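Local coordinates for regulatory protein PCRH (Pseudomonas aeruginosa, PDB 2XCB) that acts as a type III secretion chaperone of the tetratricopeptide-repeat class, binding the chaperone-binding region of the minor translocator protein PopD, at the interface of chains A and B. Coordinates in Å, arbitrary orientation; residue numbers count along the deposited sequence, not the author numbering. Chains: chain A/B, Regulatory protein PCRH.

Contact 1: the interface of chains A and B. Residues chain A 14, 16-17, 20; chain B 24, 28, 33, 36.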
loop_
_atom_site.group_PDB
_atom_site.type_symbol
_atom_site.label_atom_id
_atom_site.label_comp_id
_atom_site.label_asym_id
_atom_site.label_seq_id
_atom_site.Cartn_x
_atom_site.Cartn_y
_atom_site.Cartn_z
ATOM N N SER A 14 -4.076 -6.728 -7.750
ATOM C CA SER A 14 -5.430 -7.000 -8.172
ATOM C C SER A 14 -6.242 -5.706 -8.114
ATOM O O SER A 14 -5.800 -4.721 -7.518
ATOM C CB SER A 14 -6.101 -8.014 -7.238
ATOM O OG SER A 14 -6.703 -7.377 -6.106
ATOM N N ASP A 16 -9.059 -5.210 -6.467
ATOM C CA ASP A 16 -9.523 -4.972 -5.115
ATOM C C ASP A 16 -8.446 -4.285 -4.262
ATOM O O ASP A 16 -8.742 -3.409 -3.458
ATOM C CB ASP A 16 -9.929 -6.319 -4.517
ATOM C CG ASP A 16 -10.254 -6.234 -3.059
ATOM O OD1 ASP A 16 -11.113 -5.402 -2.666
ATOM O OD2 ASP A 16 -9.637 -7.013 -2.303
ATOM N N THR A 17 -7.196 -4.718 -4.447
ATOM C CA THR A 17 -6.050 -4.180 -3.675
ATOM C C THR A 17 -5.813 -2.715 -4.083
ATOM O O THR A 17 -5.741 -1.847 -3.223
ATOM C CB THR A 17 -4.745 -5.011 -3.909
ATOM O OG1 THR A 17 -4.886 -6.327 -3.316
ATOM C CG2 THR A 17 -3.534 -4.296 -3.273
ATOM N N GLN A 20 -8.401 -0.519 -2.573
ATOM C CA GLN A 20 -8.135 -0.306 -1.146
ATOM C C GLN A 20 -6.965 0.647 -0.993
ATOM O O GLN A 20 -6.914 1.468 -0.074
ATOM C CB GLN A 20 -7.911 -1.651 -0.412
ATOM C CG GLN A 20 -9.078 -2.699 -0.632
ATOM C CD GLN A 20 -8.949 -4.045 0.173
ATOM O OE1 GLN A 20 -8.482 -4.071 1.319
ATOM N NE2 GLN A 20 -9.388 -5.144 -0.440
ATOM N N LEU B 24 -3.344 -3.279 5.387
ATOM C CA LEU B 24 -3.830 -3.624 4.050
ATOM C C LEU B 24 -3.235 -4.974 3.680
ATOM O O LEU B 24 -3.964 -5.886 3.246
ATOM C CB LEU B 24 -3.495 -2.517 3.016
ATOM C CG LEU B 24 -3.986 -2.599 1.562
ATOM C CD1 LEU B 24 -4.220 -1.212 1.010
ATOM C CD2 LEU B 24 -2.960 -3.228 0.687
ATOM N N GLN B 28 -5.141 -8.687 3.040
ATOM C CA GLN B 28 -4.963 -9.494 1.838
ATOM C C GLN B 28 -4.457 -10.916 2.175
ATOM O O GLN B 28 -4.942 -11.926 1.594
ATOM C CB GLN B 28 -4.066 -8.792 0.828
ATOM C CG GLN B 28 -4.648 -7.452 0.346
ATOM C CD GLN B 28 -6.090 -7.576 -0.134
ATOM O OE1 GLN B 28 -7.036 -7.517 0.644
ATOM N NE2 GLN B 28 -6.253 -7.735 -1.417
ATOM N N LYS B 33 -5.092 -13.879 -0.500
ATOM C CA LYS B 33 -4.575 -13.150 -1.633
ATOM C C LYS B 33 -3.028 -13.030 -1.474
ATOM O O LYS B 33 -2.496 -11.910 -1.202
ATOM C CB LYS B 33 -5.302 -11.788 -1.745
ATOM C CG LYS B 33 -6.768 -11.855 -2.312
ATOM C CD LYS B 33 -7.199 -10.508 -2.967
ATOM C CE LYS B 33 -8.731 -10.358 -3.096
ATOM N NZ LYS B 33 -9.446 -9.962 -1.831
ATOM N N ASP B 36 -0.606 -10.565 -3.782
ATOM C CA ASP B 36 -0.803 -9.166 -3.491
ATOM C C ASP B 36 -0.230 -8.840 -2.125
ATOM O O ASP B 36 0.397 -7.803 -1.951
ATOM C CB ASP B 36 -2.281 -8.849 -3.461
ATOM C CG ASP B 36 -2.848 -8.561 -4.871
ATOM O OD1 ASP B 36 -2.185 -8.691 -5.955
ATOM O OD2 ASP B 36 -3.958 -8.124 -4.853
#
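Two copies of the chaperone meet here in a helix-to-helix homodimer patch of the deposited assembly, which may or may not be the working form. Its polar side chains tie the start of helix 15-30 of chain A, with A:Ser14 just before it, to the second half of helix 15-30, the loop after it and the start of helix 34-47 of chain B. A:Thr17 and B:Asp36 run past each other in opposite directions, and the threonine hydroxyl OG1 gives a short 2.5 Å hydrogen bond to the carboxylate oxygen OD2 of B:Asp36, meeting it from above the carboxylate plane. The backbone N of A:Ser14 reaches the same oxygen from the same face, at 3.2 Å from B:Asp36 OD2, and also bonds OD1 on its syn side. A:Thr17 OG1 in turn accepts from B:Gln28 NE2 at 2.7 Å, though the hydroxyl lies 35° out of that amide plane. With CG swung away from the backbone N (chi1 172°), A:Asp16 OD2 makes a salt bridge with B:Lys33 NZ at 3.0 Å, met from above the carboxylate plane. A:Gln20 steadies this carboxylate from its own chain, NE2 donating to A:Asp16 OD1. Beside the polar group, methyl CD1 of B:Leu24 rests 4.0 Å from A:Gln20 CB.

Contact 2: the interface of chains A and B. Residues chain A 24, 28, 36, 40; chain B 14, 16-17, 20.
A:Gln28 reaches over to helix 15-30 of chain B, and its side chain can be followed outward. From CB, chi1 (-62°) sets CG anti to the carbonyl carbon, where A:Gln28 CG lies 3.8 Å from the hydroxyl OG1 of B:Thr17. The bend at chi2 (-54°) then turns the amide toward B:Asp16, B:Thr17 and B:Gln20. CD lies against the amide of B:Gln20; the two side chains come from opposite directions, and their amide planes stand 85° apart. At the tip the two branches part. A:Gln28 OE1 accepts from B:Gln20 NE2 at 3.1 Å; the donor stands above the carbonyl plane rather than on a lone pair. A:Gln28 NE2 donates to B:Thr17 OG1 at 2.9 Å. A:Gln28 NE2 also bonds B:Asp16 OD2 at 3.1 Å, nearly along its C-O axis. B:Thr17 OG1 in turn donates to A:Asp36 OD2 on the anti side. That oxygen receives the B:Ser14 N-H on its syn lone pair and B:Ser14 OG also on the syn side. Three donors on one oxygen should help stabilise a negative charge there. On the apolar side, A:Leu24 CD2 packs 4.0 Å from B:Thr17 CG2. The site pins the start of one chain's first helix to its partner's first two helices, one of the patches joining the deposited dimer, which need not be the biological one.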
loop_
_atom_site.group_PDB
_atom_site.type_symbol
_atom_site.label_atom_id
_atom_site.label_comp_id
_atom_site.label_asym_id
_atom_site.label_seq_id
_atom_site.Cartn_x
_atom_site.Cartn_y
_atom_site.Cartn_z
ATOM N N LEU A 24 -7.113 4.245 0.871
ATOM C CA LEU A 24 -6.137 4.738 1.866
ATOM C C LEU A 24 -5.564 6.127 1.518
ATOM O O LEU A 24 -5.427 6.972 2.404
ATOM C CB LEU A 24 -4.996 3.709 2.081
ATOM C CG LEU A 24 -3.746 3.841 2.959
ATOM C CD1 LEU A 24 -2.838 2.548 2.836
ATOM C CD2 LEU A 24 -2.895 5.049 2.618
ATOM N N GLN A 28 -6.102 9.424 3.838
ATOM C CA GLN A 28 -5.014 10.260 4.342
ATOM C C GLN A 28 -5.105 11.682 3.827
ATOM O O GLN A 28 -4.671 12.623 4.497
ATOM C CB GLN A 28 -3.629 9.718 3.963
ATOM C CG GLN A 28 -3.281 8.361 4.516
ATOM C CD GLN A 28 -3.431 8.311 5.987
ATOM O OE1 GLN A 28 -4.553 8.270 6.508
ATOM N NE2 GLN A 28 -2.324 8.341 6.685
ATOM N N ASP A 36 1.885 12.322 2.392
ATOM C CA ASP A 36 1.646 10.865 2.309
ATOM C C ASP A 36 0.624 10.570 1.194
ATOM O O ASP A 36 0.876 9.701 0.349
ATOM C CB ASP A 36 1.166 10.288 3.641
ATOM C CG ASP A 36 2.340 9.994 4.639
ATOM O OD1 ASP A 36 3.506 10.405 4.455
ATOM O OD2 ASP A 36 2.069 9.317 5.634
ATOM N N ILE A 40 1.024 8.294 -2.353
ATOM C CA ILE A 40 0.149 7.209 -2.678
ATOM C C ILE A 40 -0.497 7.416 -4.075
ATOM O O ILE A 40 -0.599 6.482 -4.864
ATOM C CB ILE A 40 -0.967 7.011 -1.639
ATOM C CG1 ILE A 40 -0.375 6.789 -0.222
ATOM C CG2 ILE A 40 -1.832 5.833 -2.033
ATOM C CD1 ILE A 40 0.396 5.554 -0.100
ATOM N N SER B 14 4.759 8.499 6.685
ATOM C CA SER B 14 4.656 8.556 8.141
ATOM C C SER B 14 4.372 7.157 8.673
ATOM O O SER B 14 3.955 6.283 7.921
ATOM C CB SER B 14 3.495 9.447 8.570
ATOM O OG SER B 14 2.276 8.908 8.070
ATOM N N ASP B 16 1.969 6.402 10.602
ATOM C CA ASP B 16 0.535 6.123 10.561
ATOM C C ASP B 16 0.085 5.573 9.218
ATOM O O ASP B 16 -0.792 4.702 9.178
ATOM C CB ASP B 16 -0.311 7.336 10.937
ATOM C CG ASP B 16 -1.779 7.080 10.742
ATOM O OD1 ASP B 16 -2.406 6.500 11.652
ATOM O OD2 ASP B 16 -2.322 7.439 9.661
ATOM N N THR B 17 0.697 6.067 8.129
ATOM C CA THR B 17 0.462 5.490 6.778
ATOM C C THR B 17 1.070 4.094 6.640
ATOM O O THR B 17 0.404 3.202 6.121
ATOM C CB THR B 17 0.972 6.385 5.601
ATOM O OG1 THR B 17 0.261 7.618 5.640
ATOM C CG2 THR B 17 0.674 5.730 4.207
ATOM N N GLN B 20 -1.309 1.693 8.263
ATOM C CA GLN B 20 -2.432 1.355 7.396
ATOM C C GLN B 20 -2.042 0.453 6.232
ATOM O O GLN B 20 -2.827 -0.426 5.783
ATOM C CB GLN B 20 -3.120 2.640 6.897
ATOM C CG GLN B 20 -3.794 3.433 8.021
ATOM C CD GLN B 20 -4.213 4.838 7.552
ATOM O OE1 GLN B 20 -4.711 4.990 6.444
ATOM N NE2 GLN B 20 -3.986 5.863 8.388
#

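Contact 3: the interface of chains A and B. Residues chain A 10, 21, 24, 39-40; chain B 10, 13, 17, 21.
A:Leu24 and B:Leu21 meet in the apolar part of this interface between two tetratricopeptide-repeat chaperones, built from helical hairpins and the segments that precede them. Among the leucine-to-leucine contacts, methyl CD1 of A:Leu24 sits 3.5 Å from CD1 of B:Leu21, the two side chains crossing at about a right angle. The same B:Leu21 methyl also touches A:Leu21, CD1 to CD1 3.8 Å, so one methyl touches two leucines of helix 15-30 of chain A. In A:Leu21, CG points away from the backbone N (chi1 -169°), which carries its CD1 across to B:Leu21. The N-terminal segments add a second leucine pair: CD2 of A:Leu10 meets CD1 of B:Leu10 at 3.6 Å, again with the side chains roughly perpendicular. Isoleucine and lysine methylene contacts come from helix 34-47 of chain A. A:Ile40 directs its end methyl CD1 toward the other branch of B:Leu10, 3.9 Å from CD2, so that B:Leu10 bridges A:Leu10 and A:Ile40 with its two methyls. Here A:Lys39 touches with its aliphatic carbons: its chain slides past B:Leu13 in the opposite direction, with CB and CD both against one methyl, the nearer approach being A:Lys39 CD to B:Leu13 CD2 at 3.7 Å.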
loop_
_atom_site.group_PDB
_atom_site.type_symbol
_atom_site.label_atom_id
_atom_site.label_comp_id
_atom_site.label_asym_id
_atom_site.label_seq_id
_atom_site.Cartn_x
_atom_site.Cartn_y
_atom_site.Cartn_z
ATOM N N LEU A 10 5.859 -3.249 -6.935
ATOM C CA LEU A 10 4.435 -3.074 -6.621
ATOM C C LEU A 10 3.526 -3.272 -7.832
ATOM O O LEU A 10 2.302 -3.127 -7.754
ATOM C CB LEU A 10 4.212 -1.700 -6.000
ATOM C CG LEU A 10 3.357 -1.554 -4.734
ATOM C CD1 LEU A 10 3.477 -2.677 -3.708
ATOM C CD2 LEU A 10 3.663 -0.226 -4.069
ATOM N N LEU A 21 -6.012 0.575 -1.900
ATOM C CA LEU A 21 -4.863 1.482 -1.807
ATOM C C LEU A 21 -5.348 2.917 -2.113
ATOM O O LEU A 21 -5.035 3.865 -1.387
ATOM C CB LEU A 21 -3.818 1.066 -2.827
ATOM C CG LEU A 21 -2.467 1.770 -2.660
ATOM C CD1 LEU A 21 -1.749 1.400 -1.330
ATOM C CD2 LEU A 21 -1.591 1.430 -3.866
ATOM N N LEU A 24 -7.113 4.245 0.871
ATOM C CA LEU A 24 -6.137 4.738 1.866
ATOM C C LEU A 24 -5.564 6.127 1.518
ATOM O O LEU A 24 -5.427 6.972 2.404
ATOM C CB LEU A 24 -4.996 3.709 2.081
ATOM C CG LEU A 24 -3.746 3.841 2.959
ATOM C CD1 LEU A 24 -2.838 2.548 2.836
ATOM C CD2 LEU A 24 -2.895 5.049 2.618
ATOM N N LYS A 39 2.109 10.800 -2.394
ATOM C CA LYS A 39 2.972 9.666 -2.758
ATOM C C LYS A 39 2.107 8.486 -3.107
ATOM O O LYS A 39 2.334 7.806 -4.102
ATOM C CB LYS A 39 3.879 9.311 -1.580
ATOM C CG LYS A 39 4.910 10.335 -1.315
ATOM C CD LYS A 39 5.754 9.949 -0.128
ATOM C CE LYS A 39 7.056 10.726 -0.175
ATOM N NZ LYS A 39 7.174 11.622 0.957
ATOM N N ILE A 40 1.024 8.294 -2.353
ATOM C CA ILE A 40 0.149 7.209 -2.678
ATOM C C ILE A 40 -0.497 7.416 -4.075
ATOM O O ILE A 40 -0.599 6.482 -4.864
ATOM C CB ILE A 40 -0.967 7.011 -1.639
ATOM C CG1 ILE A 40 -0.375 6.789 -0.222
ATOM C CG2 ILE A 40 -1.832 5.833 -2.033
ATOM C CD1 ILE A 40 0.396 5.554 -0.100
ATOM N N LEU B 10 7.803 5.960 -2.764
ATOM C CA LEU B 10 7.060 5.916 -1.510
ATOM C C LEU B 10 7.943 6.184 -0.266
ATOM O O LEU B 10 7.458 6.257 0.861
ATOM C CB LEU B 10 6.349 4.555 -1.386
ATOM C CG LEU B 10 5.161 4.201 -2.303
ATOM C CD1 LEU B 10 5.239 2.782 -2.797
ATOM C CD2 LEU B 10 3.799 4.454 -1.650
ATOM N N LEU B 13 7.271 7.881 4.044
ATOM C CA LEU B 13 5.889 7.854 4.591
ATOM C C LEU B 13 5.813 7.891 6.132
ATOM O O LEU B 13 6.676 7.341 6.828
ATOM C CB LEU B 13 5.105 6.642 4.084
ATOM C CG LEU B 13 4.800 6.387 2.601
ATOM C CD1 LEU B 13 4.199 4.955 2.426
ATOM C CD2 LEU B 13 3.892 7.459 1.943
ATOM N N THR B 17 0.697 6.067 8.129
ATOM C CA THR B 17 0.462 5.490 6.778
ATOM C C THR B 17 1.070 4.094 6.640
ATOM O O THR B 17 0.404 3.202 6.121
ATOM C CB THR B 17 0.972 6.385 5.601
ATOM O OG1 THR B 17 0.261 7.618 5.640
ATOM C CG2 THR B 17 0.674 5.730 4.207
ATOM N N LEU B 21 -0.822 0.619 5.758
ATOM C CA LEU B 21 -0.336 -0.253 4.703
ATOM C C LEU B 21 -0.063 -1.674 5.225
ATOM O O LEU B 21 -0.321 -2.656 4.527
ATOM C CB LEU B 21 0.942 0.354 4.215
ATOM C CG LEU B 21 1.257 0.454 2.750
ATOM C CD1 LEU B 21 -0.045 0.575 1.942
ATOM C CD2 LEU B 21 2.189 1.657 2.561
#

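Contact 1 and contact 2 are two-fold related copies of one arrangement, with differences in detail, their C-alpha centres about 16 Å apart; each joins the start of helix 15-30 in one chain to helices 15-30 and 34-47 of the other. Contact 3 lies about 13 Å from contact 1 and about 6 Å from contact 2, with which it shares A:Leu24, A:Ile40 and B:Thr17. It thus sits beside contact 2, on the side of contact 1, and its two-fold twin should lie correspondingly near contact 1. B:Thr17 serves both kinds, hydroxyl to the network and methyl to the apolar side. Helices 52-64 onward contribute no residues to these contacts.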